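Long-range contacts in actinorhodin polyketide putative beta-ketoacyl synthase 2 (Streptomyces coelicolor A3, PDB 1TQY), which probably serves as the chain length factor of the actinorhodin polyketide synthase, a member of the beta-ketoacyl-ACP synthase family that takes part in antibiotic biosynthesis: residues G39-R45 against T54-D60; V19-G23 against T337-L341. All blocks are in the same frame, centred on the assembly; numbering follows the deposited sequence.

Contact 1 of 2, residues G39-R45 against T54-D60; sequences GLGPVTR and TLAGQID. With NA (sodium ion), chain K.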
loop_
_atom_site.group_PDB
_atom_site.type_symbol
_atom_site.label_atom_id
_atom_site.label_comp_id
_atom_site.label_asym_id
_atom_site.label_seq_id
_atom_site.Cartn_x
_atom_site.Cartn_y
_atom_site.Cartn_z
ATOM N N GLY B 39 25.480 11.578 6.304
ATOM C CA GLY B 39 25.018 12.676 5.477
ATOM C C GLY B 39 24.007 13.510 6.235
ATOM O O GLY B 39 23.066 14.035 5.648
ATOM N N LEU B 40 24.212 13.636 7.542
ATOM C CA LEU B 40 23.307 14.389 8.403
ATOM C C LEU B 40 23.692 15.862 8.558
ATOM O O LEU B 40 24.852 16.233 8.435
ATOM C CB LEU B 40 23.222 13.712 9.786
ATOM C CG LEU B 40 22.332 12.473 9.955
ATOM C CD1 LEU B 40 22.552 11.526 8.797
ATOM C CD2 LEU B 40 22.604 11.782 11.295
ATOM N N GLY B 41 22.707 16.702 8.832
ATOM C CA GLY B 41 22.996 18.108 8.978
ATOM C C GLY B 41 21.737 18.936 9.045
ATOM O O GLY B 41 20.621 18.402 8.985
ATOM N N PRO B 42 21.884 20.254 9.197
ATOM C CA PRO B 42 20.723 21.134 9.268
ATOM C C PRO B 42 19.844 21.040 8.019
ATOM O O PRO B 42 20.330 20.791 6.910
ATOM C CB PRO B 42 21.362 22.510 9.442
ATOM C CG PRO B 42 22.602 22.182 10.239
ATOM C CD PRO B 42 23.122 20.994 9.494
ATOM N N VAL B 43 18.543 21.218 8.218
ATOM C CA VAL B 43 17.598 21.180 7.119
ATOM C C VAL B 43 17.724 22.533 6.441
ATOM O O VAL B 43 17.725 23.572 7.105
ATOM C CB VAL B 43 16.145 20.982 7.614
ATOM C CG1 VAL B 43 15.182 21.041 6.439
ATOM C CG2 VAL B 43 16.016 19.630 8.321
ATOM N N THR B 44 17.847 22.514 5.119
ATOM C CA THR B 44 18.008 23.733 4.343
ATOM C C THR B 44 16.867 23.899 3.343
ATOM O O THR B 44 16.782 24.904 2.637
ATOM C CB THR B 44 19.359 23.703 3.610
ATOM O OG1 THR B 44 19.405 22.575 2.731
ATOM C CG2 THR B 44 20.499 23.568 4.615
ATOM N N ARG B 45 15.975 22.915 3.310
ATOM C CA ARG B 45 14.827 22.948 2.411
ATOM C C ARG B 45 13.901 24.116 2.736
ATOM O O ARG B 45 13.098 24.532 1.906
ATOM C CB ARG B 45 14.055 21.628 2.504
ATOM C CG ARG B 45 14.849 20.413 2.052
ATOM C CD ARG B 45 15.233 20.534 0.587
ATOM N NE ARG B 45 16.377 19.694 0.252
ATOM C CZ ARG B 45 16.296 18.439 -0.170
ATOM N NH1 ARG B 45 15.108 17.860 -0.320
ATOM N NH2 ARG B 45 17.408 17.765 -0.439
ATOM N N THR B 54 15.731 20.086 13.926
ATOM C CA THR B 54 16.391 20.807 12.845
ATOM C C THR B 54 17.348 19.981 12.005
ATOM O O THR B 54 17.886 20.470 11.011
ATOM C CB THR B 54 17.207 21.978 13.404
ATOM O OG1 THR B 54 18.233 21.457 14.259
ATOM C CG2 THR B 54 16.324 22.915 14.199
ATOM N N LEU B 55 17.569 18.737 12.400
ATOM C CA LEU B 55 18.501 17.883 11.675
ATOM C C LEU B 55 17.807 16.831 10.822
ATOM O O LEU B 55 16.777 16.290 11.218
ATOM C CB LEU B 55 19.442 17.195 12.665
ATOM C CG LEU B 55 20.431 18.058 13.451
ATOM C CD1 LEU B 55 21.311 17.139 14.290
ATOM C CD2 LEU B 55 21.298 18.879 12.500
ATOM N N ALA B 56 18.383 16.548 9.658
ATOM C CA ALA B 56 17.834 15.556 8.748
ATOM C C ALA B 56 18.876 15.048 7.766
ATOM O O ALA B 56 19.910 15.685 7.553
ATOM C CB ALA B 56 16.654 16.133 7.985
ATOM N N GLY B 57 18.603 13.881 7.189
ATOM C CA GLY B 57 19.500 13.307 6.205
ATOM C C GLY B 57 19.064 13.764 4.822
ATOM O O GLY B 57 18.190 13.152 4.208
ATOM N N GLN B 58 19.661 14.844 4.331
ATOM C CA GLN B 58 19.318 15.361 3.014
ATOM C C GLN B 58 20.255 14.877 1.931
ATOM O O GLN B 58 21.434 14.632 2.180
ATOM C CB GLN B 58 19.368 16.885 2.992
ATOM C CG GLN B 58 18.266 17.595 3.718
ATOM C CD GLN B 58 18.461 19.108 3.695
ATOM O OE1 GLN B 58 17.660 19.858 4.247
ATOM N NE2 GLN B 58 19.535 19.558 3.055
ATOM N N ILE B 59 19.705 14.728 0.731
ATOM C CA ILE B 59 20.491 14.353 -0.434
ATOM C C ILE B 59 20.659 15.705 -1.129
ATOM O O ILE B 59 19.682 16.276 -1.599
ATOM C CB ILE B 59 19.725 13.382 -1.345
ATOM C CG1 ILE B 59 19.541 12.035 -0.630
ATOM C CG2 ILE B 59 20.487 13.206 -2.661
ATOM C CD1 ILE B 59 18.779 11.004 -1.448
ATOM N N ASP B 60 21.879 16.236 -1.163
ATOM C CA ASP B 60 22.102 17.555 -1.764
ATOM C C ASP B 60 22.846 17.564 -3.084
ATOM O O ASP B 60 23.107 18.627 -3.628
ATOM C CB ASP B 60 22.852 18.475 -0.793
ATOM C CG ASP B 60 22.121 18.668 0.517
ATOM O OD1 ASP B 60 20.904 18.955 0.501
ATOM O OD2 ASP B 60 22.782 18.539 1.568
HETATM NA NA NA K . 23.712 14.622 2.451
HETATM O O HOH W 1 23.122 17.063 4.066
HETATM O O HOH W 2 23.997 14.720 0.550
HETATM O O HOH W 3 25.938 14.915 3.100
#

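Contact 2 of 2, residues V19-G23 against T337-L341; sequences VAPNG and TTGRL. With NA (sodium ion), chain K.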
loop_
_atom_site.group_PDB
_atom_site.type_symbol
_atom_site.label_atom_id
_atom_site.label_comp_id
_atom_site.label_asym_id
_atom_site.label_seq_id
_atom_site.Cartn_x
_atom_site.Cartn_y
_atom_site.Cartn_z
ATOM N N VAL B 19 20.005 5.684 -3.355
ATOM C CA VAL B 19 19.944 7.133 -3.300
ATOM C C VAL B 19 19.900 7.465 -1.807
ATOM O O VAL B 19 18.850 7.375 -1.161
ATOM C CB VAL B 19 18.687 7.666 -4.055
ATOM C CG1 VAL B 19 18.839 7.399 -5.556
ATOM C CG2 VAL B 19 17.420 6.984 -3.553
ATOM N N ALA B 20 21.055 7.828 -1.258
ATOM C CA ALA B 20 21.164 8.125 0.172
ATOM C C ALA B 20 21.790 9.466 0.530
ATOM O O ALA B 20 22.591 10.014 -0.227
ATOM C CB ALA B 20 21.934 7.003 0.859
ATOM N N PRO B 21 21.442 10.003 1.713
ATOM C CA PRO B 21 21.978 11.290 2.168
ATOM C C PRO B 21 23.506 11.337 2.208
ATOM O O PRO B 21 24.088 12.415 2.161
ATOM C CB PRO B 21 21.355 11.457 3.555
ATOM C CG PRO B 21 20.038 10.744 3.415
ATOM C CD PRO B 21 20.446 9.489 2.671
ATOM N N ASN B 22 24.157 10.180 2.292
ATOM C CA ASN B 22 25.618 10.163 2.316
ATOM C C ASN B 22 26.210 9.552 1.046
ATOM O O ASN B 22 27.378 9.173 1.019
ATOM C CB ASN B 22 26.132 9.426 3.568
ATOM C CG ASN B 22 25.662 7.992 3.640
ATOM O OD1 ASN B 22 24.668 7.621 3.007
ATOM N ND2 ASN B 22 26.351 7.180 4.438
ATOM N N GLY B 23 25.399 9.456 -0.007
ATOM C CA GLY B 23 25.907 8.898 -1.249
ATOM C C GLY B 23 24.894 8.618 -2.350
ATOM O O GLY B 23 24.020 7.756 -2.199
ATOM N N THR B 337 24.274 6.566 9.600
ATOM C CA THR B 337 24.913 7.451 8.637
ATOM C C THR B 337 23.926 8.115 7.683
ATOM O O THR B 337 24.289 9.054 6.976
ATOM C CB THR B 337 25.966 6.713 7.771
ATOM O OG1 THR B 337 25.331 5.653 7.043
ATOM C CG2 THR B 337 27.075 6.154 8.634
ATOM N N THR B 338 22.681 7.641 7.666
ATOM C CA THR B 338 21.671 8.192 6.755
ATOM C C THR B 338 20.414 8.760 7.399
ATOM O O THR B 338 19.775 9.651 6.837
ATOM C CB THR B 338 21.174 7.126 5.760
ATOM O OG1 THR B 338 20.466 6.104 6.477
ATOM C CG2 THR B 338 22.334 6.497 5.028
ATOM N N GLY B 339 20.059 8.250 8.571
ATOM C CA GLY B 339 18.841 8.691 9.215
ATOM C C GLY B 339 17.821 7.636 8.824
ATOM O O GLY B 339 18.150 6.723 8.058
ATOM N N ARG B 340 16.598 7.733 9.341
ATOM C CA ARG B 340 15.559 6.758 9.015
ATOM C C ARG B 340 14.860 7.207 7.734
ATOM O O ARG B 340 14.301 8.305 7.674
ATOM C CB ARG B 340 14.545 6.647 10.162
ATOM C CG ARG B 340 15.117 6.059 11.467
ATOM C CD ARG B 340 14.031 5.768 12.517
ATOM N NE ARG B 340 13.153 4.642 12.190
ATOM C CZ ARG B 340 13.470 3.359 12.346
ATOM N NH1 ARG B 340 14.659 3.018 12.823
ATOM N NH2 ARG B 340 12.588 2.416 12.046
ATOM N N LEU B 341 14.883 6.349 6.719
ATOM C CA LEU B 341 14.294 6.685 5.433
ATOM C C LEU B 341 12.910 6.080 5.218
ATOM O O LEU B 341 12.424 5.989 4.091
ATOM C CB LEU B 341 15.244 6.263 4.304
ATOM C CG LEU B 341 16.734 6.592 4.512
ATOM C CD1 LEU B 341 17.488 6.082 3.299
ATOM C CD2 LEU B 341 16.971 8.117 4.693
HETATM NA NA NA K . 23.712 14.622 2.451
HETATM O O HOH W 3 25.938 14.915 3.100
HETATM O O HOH W 1 23.122 17.063 4.066
HETATM O O HOH W 2 23.997 14.720 0.550
#

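Contact 1 of 2, residues G39-R45 against T54-D60
Gln58 reaches across to Val43 and Thr44 and shows how one buried amide can hold the loop that follows a strand. With CG anti to the carbonyl carbon (chi1 -72°) and the chain extended beyond it, the flat end arrives beside the backbone of 43-45. There Gln58 OE1 takes the Thr44 N-H on a lone pair, in the carbonyl plane, at 2.8 Å, while Gln58 NE2 gives a hydrogen to Thr44 OG1 at 3.0 Å, nearly in the amide plane. Two bonds to one residue should fix the rotation of the amide. Packing is tight alongside: Val43 CG2 lies 3.6 Å from Ala56 CB, and Trp204 of helix 201-208 touches both side chains. The short antiparallel pair 40-42 and 55-57 carries this corner, with Gly41 and Ala56 as its hydrogen-bonded pair (Ala56 N to Gly41 O, 3.0 Å); beyond it Val43 N bonds to Thr54 O.

The outer side is looser. Pro42 is exposed, and its CD lies 4.1 Å from Leu55 CD2; the bridge from Arg45 NH2 to Asp60 OD1 is long at 3.8 Å. The firmer partner of this guanidinium is Glu237. Apart from this loose side, Gln58 O binds the sodium ion at 2.3 Å. The chemistry implies a division of labour within Gln58: its side-chain amide ties the two segments together, while its backbone carbonyl serves the metal.

Contact 2 of 2, residues V19-G23 against T337-L341
Thr338, Pro21 and Asn22 bury the most surface where the turn ending strand 11-20 meets the loop before helix 345-359. The pyrrolidine ring of Pro21 lies against the backbone and beta carbon of Thr338, with CG 3.6 Å from Thr338 O and CD 4.0 Å from Thr338 CB. That carbonyl oxygen is buried without a polar partner in the model. Leu341 reaches the same ring less closely, its CD2 standing 4.2 Å from Pro21 CG.

Asn22 crosses both threonines. A chi1 of 60° sets its CG between the backbone N and the carbonyl carbon, and the amide is thereby carried over to the loop: Asn22 OD1 meets the methyl Thr338 CG2 at 3.3 Å, and Asn22 ND2 comes within 3.2 Å of Thr337 OG1. The latter hydroxyl is bonded to Pro334 O and ND2 to Arg37 O, whereas OD1 is buried by the contact and has no polar partner in the model.

The turn itself is type I, from Ala20 to Gly23, closed by reciprocal backbone bonds between those two residues. A two-residue beta hairpin of the N-terminal ketosynthase region, whose Pro21 O binds the sodium ion at 2.3 Å, thus packs on a loop of the C-terminal region, an arrangement consistent with the thiolase-like fold.

The two contacts illustrate how chemistry can follow depth. Contact 1 is partly buried, its centre about 18 Å from the centre of the chain, and joins neighbouring strands by hydrogen bonds; contact 2 is buried, its centre about 9 Å from the centre of the chain, and brings together segments more than 300 residues apart mainly by packing. Along the chain contact 1 sits inside the loop that contact 2 closes. Their centres are about 10 Å apart, and they meet where Gly39 N probably bonds to Thr337 O at 2.9 Å and where Gly57 O packs on Pro21 CG. The sodium ion unites them, taking one backbone carbonyl from each contact, with waters also among its ligands.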